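Local coordinates for propionate kinase (Francisella tularensis subsp. tularensis, PDB 3KHY), which probably catalyses the reversible, magnesium-dependent transfer of phosphate from ATP to acetate or propionate, as a homodimeric kinase of the acetokinase family, at residues T176-V181 with A369-M375; M275-S279 with A292-F296. One frame throughout, in Å; residues are numbered along the deposited sequence.

Interaction 1: residues T176-V181 with A369-M375; sequences TSHKYV and ATNEELM
Tyr180, on helix 175-188, lies against the N-capped start of helix 372-382 in this acetokinase of the actin-like ATPase clan. Its CB sits 3.8 Å from SE of selenomethionine Met375, and that side chain runs past it in the opposite direction. CG stands anti to the backbone N (chi1 174°), which carries the ring along the 369-375 backbone. CD1 then meets Asn371 O and Met375 SE, CD2 lies 3.5 Å from Asn371 N, CE1 touches Leu374 CD2, and CE2 approaches Ala369 O near the ring plane. The selenium is a Met-aromatic partner at the ring edge, whereas Asn371 CB makes a CH-pi contact over one face, 26° off the normal. Asn371 OD1 also caps the helix by accepting from Leu374 N.

Beyond Tyr180, Val181 CG2 packs on Thr370 CB, and Ser177 OG and Thr370 OG1 hydrogen-bond at 2.7 Å; Ser177 OG also bonds His200, a predicted ATP-binding residue. Glu372, predicted to bind magnesium, rests its CG on Ser177 CB while OE2 forms a salt bridge with Arg85. The tyrosine path ends at a water 3.0 Å from Tyr180 OH; this water donates to Ala369 O at 2.7 Å.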
ATOM      1  N   THR A 176      -1.170 -11.291  18.178  1.00 14.97           N
ATOM      2  CA  THR A 176      -0.941 -11.624  19.579  1.00 15.48           C
ATOM      3  C   THR A 176       0.051 -10.646  20.222  1.00 18.81           C
ATOM      4  O   THR A 176      -0.077 -10.310  21.391  1.00 18.40           O
ATOM      5  CB  THR A 176      -0.487 -13.091  19.720  1.00 21.65           C
ATOM      6  OG1 THR A 176      -1.541 -13.945  19.242  1.00 21.74           O
ATOM      7  CG2 THR A 176      -0.184 -13.433  21.167  1.00 25.56           C
ATOM      8  N   SER A 177       1.018 -10.156  19.447  1.00 17.67           N
ATOM      9  CA  SER A 177       1.962  -9.173  19.970  1.00 15.23           C
ATOM     10  C   SER A 177       1.295  -7.793  20.099  1.00 15.51           C
ATOM     11  O   SER A 177       1.451  -7.117  21.111  1.00 17.17           O
ATOM     12  CB  SER A 177       3.212  -9.114  19.094  1.00 13.54           C
ATOM     13  OG  SER A 177       4.065  -8.043  19.483  1.00 14.43           O
ATOM     14  N   HIS A 178       0.550  -7.374  19.075  1.00 11.08           N
ATOM     15  CA  HIS A 178      -0.173  -6.107  19.152  1.00 13.52           C
ATOM     16  C   HIS A 178      -1.168  -6.066  20.310  1.00 16.51           C
ATOM     17  O   HIS A 178      -1.304  -5.054  20.989  1.00 13.00           O
ATOM     18  CB  HIS A 178      -0.863  -5.784  17.821  1.00 12.86           C
ATOM     19  CG  HIS A 178       0.105  -5.439  16.734  1.00 11.93           C
ATOM     20  ND1 HIS A 178       0.920  -4.333  16.799  1.00 10.28           N
ATOM     21  CD2 HIS A 178       0.410  -6.065  15.572  1.00 14.28           C
ATOM     22  CE1 HIS A 178       1.688  -4.288  15.723  1.00 12.92           C
ATOM     23  NE2 HIS A 178       1.400  -5.328  14.963  1.00 14.43           N
ATOM     24  N   LYS A 179      -1.834  -7.183  20.557  1.00 10.39           N
ATOM     25  CA  LYS A 179      -2.752  -7.268  21.690  1.00 14.11           C
ATOM     26  C   LYS A 179      -2.034  -7.187  23.039  1.00 17.16           C
ATOM     27  O   LYS A 179      -2.392  -6.390  23.904  1.00 19.00           O
ATOM     28  CB  LYS A 179      -3.558  -8.565  21.610  1.00 16.14           C
ATOM     29  CG  LYS A 179      -4.689  -8.655  22.636  1.00 20.57           C
ATOM     30  CD  LYS A 179      -5.600  -9.837  22.341  1.00 24.35           C
ATOM     31  CE  LYS A 179      -6.866  -9.793  23.193  1.00 32.65           C
ATOM     32  NZ  LYS A 179      -6.675 -10.612  24.409  1.00 44.69           N
ATOM     33  N   TYR A 180      -1.024  -8.027  23.222  1.00 16.27           N
ATOM     34  CA  TYR A 180      -0.250  -8.016  24.452  1.00 18.21           C
ATOM     35  C   TYR A 180       0.348  -6.630  24.709  1.00 17.86           C
ATOM     36  O   TYR A 180       0.242  -6.098  25.805  1.00 15.49           O
ATOM     37  CB  TYR A 180       0.854  -9.080  24.424  1.00 18.19           C
ATOM     38  CG  TYR A 180       1.761  -8.994  25.625  1.00 18.88           C
ATOM     39  CD1 TYR A 180       1.411  -9.612  26.822  1.00 22.69           C
ATOM     40  CD2 TYR A 180       2.938  -8.262  25.580  1.00 21.39           C
ATOM     41  CE1 TYR A 180       2.216  -9.520  27.932  1.00 23.87           C
ATOM     42  CE2 TYR A 180       3.763  -8.162  26.695  1.00 17.75           C
ATOM     43  CZ  TYR A 180       3.389  -8.793  27.866  1.00 19.35           C
ATOM     44  OH  TYR A 180       4.186  -8.694  28.976  1.00 24.95           O
ATOM     45  N   VAL A 181       0.974  -6.035  23.701  1.00 13.04           N
ATOM     46  CA  VAL A 181       1.663  -4.752  23.913  1.00 15.29           C
ATOM     47  C   VAL A 181       0.679  -3.601  24.190  1.00 17.87           C
ATOM     48  O   VAL A 181       0.926  -2.744  25.042  1.00 17.08           O
ATOM     49  CB  VAL A 181       2.623  -4.424  22.738  1.00 17.16           C
ATOM     50  CG1 VAL A 181       3.085  -2.974  22.794  1.00 15.35           C
ATOM     51  CG2 VAL A 181       3.837  -5.353  22.791  1.00 14.91           C
ATOM     52  N   ALA A 369       8.422  -4.290  25.836  1.00 15.33           N
ATOM     53  CA  ALA A 369       8.855  -5.600  25.366  1.00 16.02           C
ATOM     54  C   ALA A 369       7.634  -6.453  25.082  1.00 15.08           C
ATOM     55  O   ALA A 369       6.715  -6.511  25.892  1.00 15.49           O
ATOM     56  CB  ALA A 369       9.745  -6.274  26.411  1.00 19.82           C
ATOM     57  N   THR A 370       7.607  -7.113  23.936  1.00 13.92           N
ATOM     58  CA  THR A 370       6.481  -7.995  23.658  1.00 18.87           C
ATOM     59  C   THR A 370       6.755  -9.377  24.262  1.00 23.92           C
ATOM     60  O   THR A 370       7.900  -9.724  24.553  1.00 18.03           O
ATOM     61  CB  THR A 370       6.148  -8.076  22.152  1.00 15.86           C
ATOM     62  OG1 THR A 370       4.904  -8.764  21.974  1.00 17.34           O
ATOM     63  CG2 THR A 370       7.225  -8.809  21.377  1.00 16.27           C
ATOM     64  N   ASN A 371       5.703 -10.157  24.479  1.00 18.69           N
ATOM     65  CA  ASN A 371       5.867 -11.490  25.053  1.00 19.93           C
ATOM     66  C   ASN A 371       4.699 -12.334  24.565  1.00 16.91           C
ATOM     67  O   ASN A 371       3.717 -12.533  25.275  1.00 17.67           O
ATOM     68  CB  ASN A 371       5.904 -11.435  26.589  1.00 18.00           C
ATOM     69  CG  ASN A 371       6.361 -12.756  27.218  1.00 25.66           C
ATOM     70  OD1 ASN A 371       6.303 -13.817  26.586  1.00 21.73           O
ATOM     71  ND2 ASN A 371       6.820 -12.691  28.458  1.00 26.17           N
ATOM     72  N   GLU A 372       4.793 -12.781  23.322  1.00 13.09           N
ATOM     73  CA  GLU A 372       3.676 -13.463  22.685  1.00 17.43           C
ATOM     74  C   GLU A 372       3.406 -14.804  23.361  1.00 17.66           C
ATOM     75  O   GLU A 372       2.274 -15.248  23.418  1.00 18.10           O
ATOM     76  CB  GLU A 372       3.969 -13.669  21.198  1.00 19.77           C
ATOM     77  CG  GLU A 372       4.040 -12.367  20.403  1.00 26.06           C
ATOM     78  CD  GLU A 372       5.122 -12.386  19.338  1.00 41.72           C
ATOM     79  OE1 GLU A 372       6.305 -12.131  19.673  1.00 42.93           O
ATOM     80  OE2 GLU A 372       4.788 -12.653  18.164  1.00 44.64           O
ATOM     81  N   GLU A 373       4.454 -15.450  23.866  1.00 16.21           N
ATOM     82  CA  GLU A 373       4.281 -16.750  24.511  1.00 19.95           C
ATOM     83  C   GLU A 373       3.478 -16.582  25.797  1.00 17.13           C
ATOM     84  O   GLU A 373       2.594 -17.377  26.087  1.00 19.23           O
ATOM     85  CB  GLU A 373       5.640 -17.414  24.801  1.00 22.90           C
ATOM     86  CG  GLU A 373       6.547 -17.582  23.582  1.00 36.89           C
ATOM     87  CD  GLU A 373       7.198 -16.262  23.130  1.00 46.86           C
ATOM     88  OE1 GLU A 373       7.205 -15.276  23.904  1.00 38.23           O
ATOM     89  OE2 GLU A 373       7.706 -16.210  21.990  1.00 55.62           O
ATOM     90  N   LEU A 374       3.779 -15.538  26.561  1.00 22.26           N
ATOM     91  CA  LEU A 374       2.987 -15.226  27.754  1.00 20.91           C
ATOM     92  C   LEU A 374       1.534 -14.915  27.397  1.00 18.05           C
ATOM     93  O   LEU A 374       0.610 -15.331  28.092  1.00 23.24           O
ATOM     94  CB  LEU A 374       3.605 -14.057  28.535  1.00 22.39           C
ATOM     95  CG  LEU A 374       2.864 -13.574  29.786  1.00 26.50           C
ATOM     96  CD1 LEU A 374       2.650 -14.716  30.773  1.00 25.84           C
ATOM     97  CD2 LEU A 374       3.632 -12.432  30.458  1.00 25.58           C
HETATM   98  N   MSE A 375       1.333 -14.178  26.307  1.00 16.14           N
HETATM   99  CA  MSE A 375      -0.012 -13.825  25.888  1.00 20.60           C
HETATM  100  C   MSE A 375      -0.803 -15.084  25.539  1.00 19.77           C
HETATM  101  O   MSE A 375      -1.973 -15.206  25.880  1.00 24.86           O
HETATM  102  CB  MSE A 375       0.035 -12.889  24.679  1.00 19.43           C
HETATM  103  CG  MSE A 375      -1.328 -12.382  24.245  1.00 24.66           C
HETATM  104 SE   MSE A 375      -2.154 -11.188  25.575  1.00 41.42          SE
HETATM  105  CE  MSE A 375      -3.917 -11.070  24.798  1.00 90.27           C
TER
HETATM  106  O   HOH W   1       6.261  -6.511  28.536  1.00 35.91           O

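Interaction 2: residues M275-S279 with A292-F296; sequences MREVS and AIEIF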
HETATM    1  N   MSE A 275      18.871  -6.776  10.796  1.00 14.97           N
HETATM    2  CA  MSE A 275      18.977  -5.323  11.009  1.00 16.21           C
HETATM    3  C   MSE A 275      20.209  -4.902  11.807  1.00 16.08           C
HETATM    4  O   MSE A 275      20.754  -3.813  11.582  1.00 17.48           O
HETATM    5  CB  MSE A 275      17.718  -4.749  11.664  1.00 14.55           C
HETATM    6  CG  MSE A 275      17.798  -3.216  11.886  1.00 11.91           C
HETATM    7 SE   MSE A 275      18.184  -2.166  10.266  0.80 22.70          SE
HETATM    8  CE  MSE A 275      16.327  -1.701   9.762  1.00 14.27           C
ATOM      9  N   ARG A 276      20.638  -5.748  12.739  1.00 22.33           N
ATOM     10  CA  ARG A 276      21.852  -5.476  13.502  1.00 24.66           C
ATOM     11  C   ARG A 276      23.071  -5.373  12.585  1.00 22.83           C
ATOM     12  O   ARG A 276      23.899  -4.478  12.742  1.00 22.52           O
ATOM     13  CB  ARG A 276      22.091  -6.560  14.550  1.00 35.39           C
ATOM     14  CG  ARG A 276      20.962  -6.722  15.548  1.00 52.75           C
ATOM     15  CD  ARG A 276      21.308  -7.773  16.599  1.00 70.81           C
ATOM     16  NE  ARG A 276      20.353  -7.778  17.706  1.00 84.58           N
ATOM     17  CZ  ARG A 276      20.545  -8.412  18.860  1.00 90.67           C
ATOM     18  NH1 ARG A 276      21.665  -9.096  19.063  1.00 91.19           N
ATOM     19  NH2 ARG A 276      19.620  -8.358  19.813  1.00 90.70           N
ATOM     20  N   GLU A 277      23.178  -6.293  11.631  1.00 19.83           N
ATOM     21  CA  GLU A 277      24.286  -6.268  10.686  1.00 20.45           C
ATOM     22  C   GLU A 277      24.152  -5.106   9.716  1.00 17.77           C
ATOM     23  O   GLU A 277      25.148  -4.471   9.354  1.00 17.85           O
ATOM     24  CB  GLU A 277      24.375  -7.579   9.909  1.00 28.71           C
ATOM     25  CG  GLU A 277      24.614  -8.794  10.787  1.00 44.94           C
ATOM     26  CD  GLU A 277      24.962 -10.029   9.980  1.00 63.19           C
ATOM     27  OE1 GLU A 277      24.997  -9.930   8.731  1.00 64.67           O
ATOM     28  OE2 GLU A 277      25.209 -11.092  10.596  1.00 71.47           O
ATOM     29  N   VAL A 278      22.926  -4.837   9.273  1.00 16.93           N
ATOM     30  CA  VAL A 278      22.702  -3.666   8.431  1.00 19.00           C
ATOM     31  C   VAL A 278      23.203  -2.408   9.150  1.00 17.17           C
ATOM     32  O   VAL A 278      23.958  -1.621   8.585  1.00 17.07           O
ATOM     33  CB  VAL A 278      21.218  -3.509   8.032  1.00 19.84           C
ATOM     34  CG1 VAL A 278      21.021  -2.237   7.204  1.00 15.35           C
ATOM     35  CG2 VAL A 278      20.749  -4.732   7.257  1.00 14.94           C
ATOM     36  N   SER A 279      22.811  -2.240  10.411  1.00 13.62           N
ATOM     37  CA  SER A 279      23.184  -1.043  11.177  1.00 16.59           C
ATOM     38  C   SER A 279      24.702  -0.928  11.302  1.00 19.38           C
ATOM     39  O   SER A 279      25.277   0.158  11.167  1.00 20.06           O
ATOM     40  CB  SER A 279      22.545  -1.083  12.584  1.00 15.20           C
ATOM     41  OG  SER A 279      21.139  -0.868  12.484  1.00 16.81           O
ATOM     42  N   ALA A 292      19.017   1.275   2.872  1.00 14.77           N
ATOM     43  CA  ALA A 292      18.071   0.287   3.384  1.00 15.59           C
ATOM     44  C   ALA A 292      17.420   0.810   4.665  1.00 11.99           C
ATOM     45  O   ALA A 292      16.216   0.649   4.875  1.00 13.37           O
ATOM     46  CB  ALA A 292      18.778  -1.046   3.648  1.00 14.53           C
ATOM     47  N   ILE A 293      18.221   1.438   5.520  1.00 13.20           N
ATOM     48  CA  ILE A 293      17.702   2.004   6.764  1.00 11.81           C
ATOM     49  C   ILE A 293      16.775   3.194   6.502  1.00 10.58           C
ATOM     50  O   ILE A 293      15.760   3.339   7.178  1.00 11.92           O
ATOM     51  CB  ILE A 293      18.850   2.389   7.730  1.00 15.27           C
ATOM     52  CG1 ILE A 293      19.476   1.121   8.328  1.00 16.23           C
ATOM     53  CG2 ILE A 293      18.352   3.301   8.855  1.00 14.81           C
ATOM     54  CD1 ILE A 293      20.758   1.384   9.124  1.00 16.30           C
ATOM     55  N   GLU A 294      17.123   4.037   5.526  1.00 12.23           N
ATOM     56  CA  GLU A 294      16.260   5.152   5.139  1.00 16.26           C
ATOM     57  C   GLU A 294      14.930   4.623   4.597  1.00 14.51           C
ATOM     58  O   GLU A 294      13.867   5.077   5.004  1.00 11.56           O
ATOM     59  CB  GLU A 294      16.925   6.051   4.088  1.00 11.21           C
ATOM     60  CG  GLU A 294      18.168   6.792   4.596  1.00 19.05           C
ATOM     61  CD  GLU A 294      17.860   7.629   5.822  1.00 18.26           C
ATOM     62  OE1 GLU A 294      17.078   8.603   5.696  1.00 17.84           O
ATOM     63  OE2 GLU A 294      18.378   7.301   6.910  1.00 19.87           O
ATOM     64  N   ILE A 295      14.985   3.665   3.675  1.00 12.79           N
ATOM     65  CA  ILE A 295      13.735   3.122   3.113  1.00 10.36           C
ATOM     66  C   ILE A 295      12.879   2.500   4.226  1.00 10.93           C
ATOM     67  O   ILE A 295      11.688   2.766   4.335  1.00 11.32           O
ATOM     68  CB  ILE A 295      14.023   2.113   1.992  1.00 13.03           C
ATOM     69  CG1 ILE A 295      14.729   2.817   0.829  1.00 12.05           C
ATOM     70  CG2 ILE A 295      12.731   1.478   1.491  1.00 14.37           C
ATOM     71  CD1 ILE A 295      15.208   1.864  -0.258  1.00 15.19           C
ATOM     72  N   PHE A 296      13.496   1.673   5.057  1.00 11.33           N
ATOM     73  CA  PHE A 296      12.799   1.021   6.171  1.00  9.10           C
ATOM     74  C   PHE A 296      12.173   2.056   7.109  1.00 12.47           C
ATOM     75  O   PHE A 296      10.979   1.998   7.413  1.00 15.44           O
ATOM     76  CB  PHE A 296      13.822   0.145   6.899  1.00 10.79           C
ATOM     77  CG  PHE A 296      13.318  -0.561   8.136  1.00 15.59           C
ATOM     78  CD1 PHE A 296      13.229   0.106   9.349  1.00 14.34           C
ATOM     79  CD2 PHE A 296      13.056  -1.929   8.107  1.00 14.05           C
ATOM     80  CE1 PHE A 296      12.817  -0.547  10.495  1.00 13.37           C
ATOM     81  CE2 PHE A 296      12.648  -2.597   9.255  1.00 18.76           C
ATOM     82  CZ  PHE A 296      12.530  -1.906  10.454  1.00 15.59           C
TER
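Met275, a selenomethionine, sets its terminal methyl squarely on the ring of Phe296, joining helix 275-283 to helix 287-307 in a helix-helix contact. The evidence for a face-on approach is direct: CE lies 3.5 Å from the ring centroid and only 6° off the ring normal, and its distances to the six ring carbons differ little. This is a CH-pi contact with a more distant Met-aromatic component, since SE stands above the same face at 5.4 Å from the ring centroid. The chain sets out with CG opposite the backbone N; a bend at chi2 and a further turn at chi3 (95°) bring the methyl over the ring.

That methyl-ring pair is the tight part. Elsewhere the fit is looser. Met275 SE is 4.0 Å from Ile293 CG1, an atom that Val278 CG1 also touches. Val278 CG1 reaches Ala292 CB only at 4.4 Å. Ile293 CD1 extends to the partly exposed margin, where it meets CA and OG of Ser279; that hydroxyl also hydrogen-bonds Asn329. The short axes stay 11.3 Å apart at an angle of 125°, so the gap is bridged mainly by side chains, with Ser279 CA the backbone atom that Ile293 CD1 reaches.

Ile330 of helix 328-337 touches Met275, Ile293 and Phe296, and Leu266 adds to the packing on Met275. Met275 and Arg276 are predicted ATP-binding residues, and Phe296 neighbours Leu201, another. With no hydrogen bond between the segments, the contact depends on shape fit and dispersion, with a polarisable selenium and its methyl group directed at an aromatic face.

How the interactions relate
Interaction 2 is nested along the chain inside the loop closed by interaction 1: residues 176-181 come first, then 275-279 and 292-296, and 369-375 last. Their centres lie 24 Å apart and their nearest atoms about 12 Å, so they do not touch. Strand 196-201 and its end connect them spatially: side chains of interaction 1 pack on Val198 and His200, while Phe296 of interaction 2 lies near Leu201. Interaction 1 is closer to the chain centre, about 9 Å against 19 Å. Interaction 2 includes predicted ATP-binding residues and interaction 1 adjoins one, His200, consistent with their flanking different parts of one nucleotide site; interaction 1 also contains Glu372, one of two residues predicted to bind magnesium.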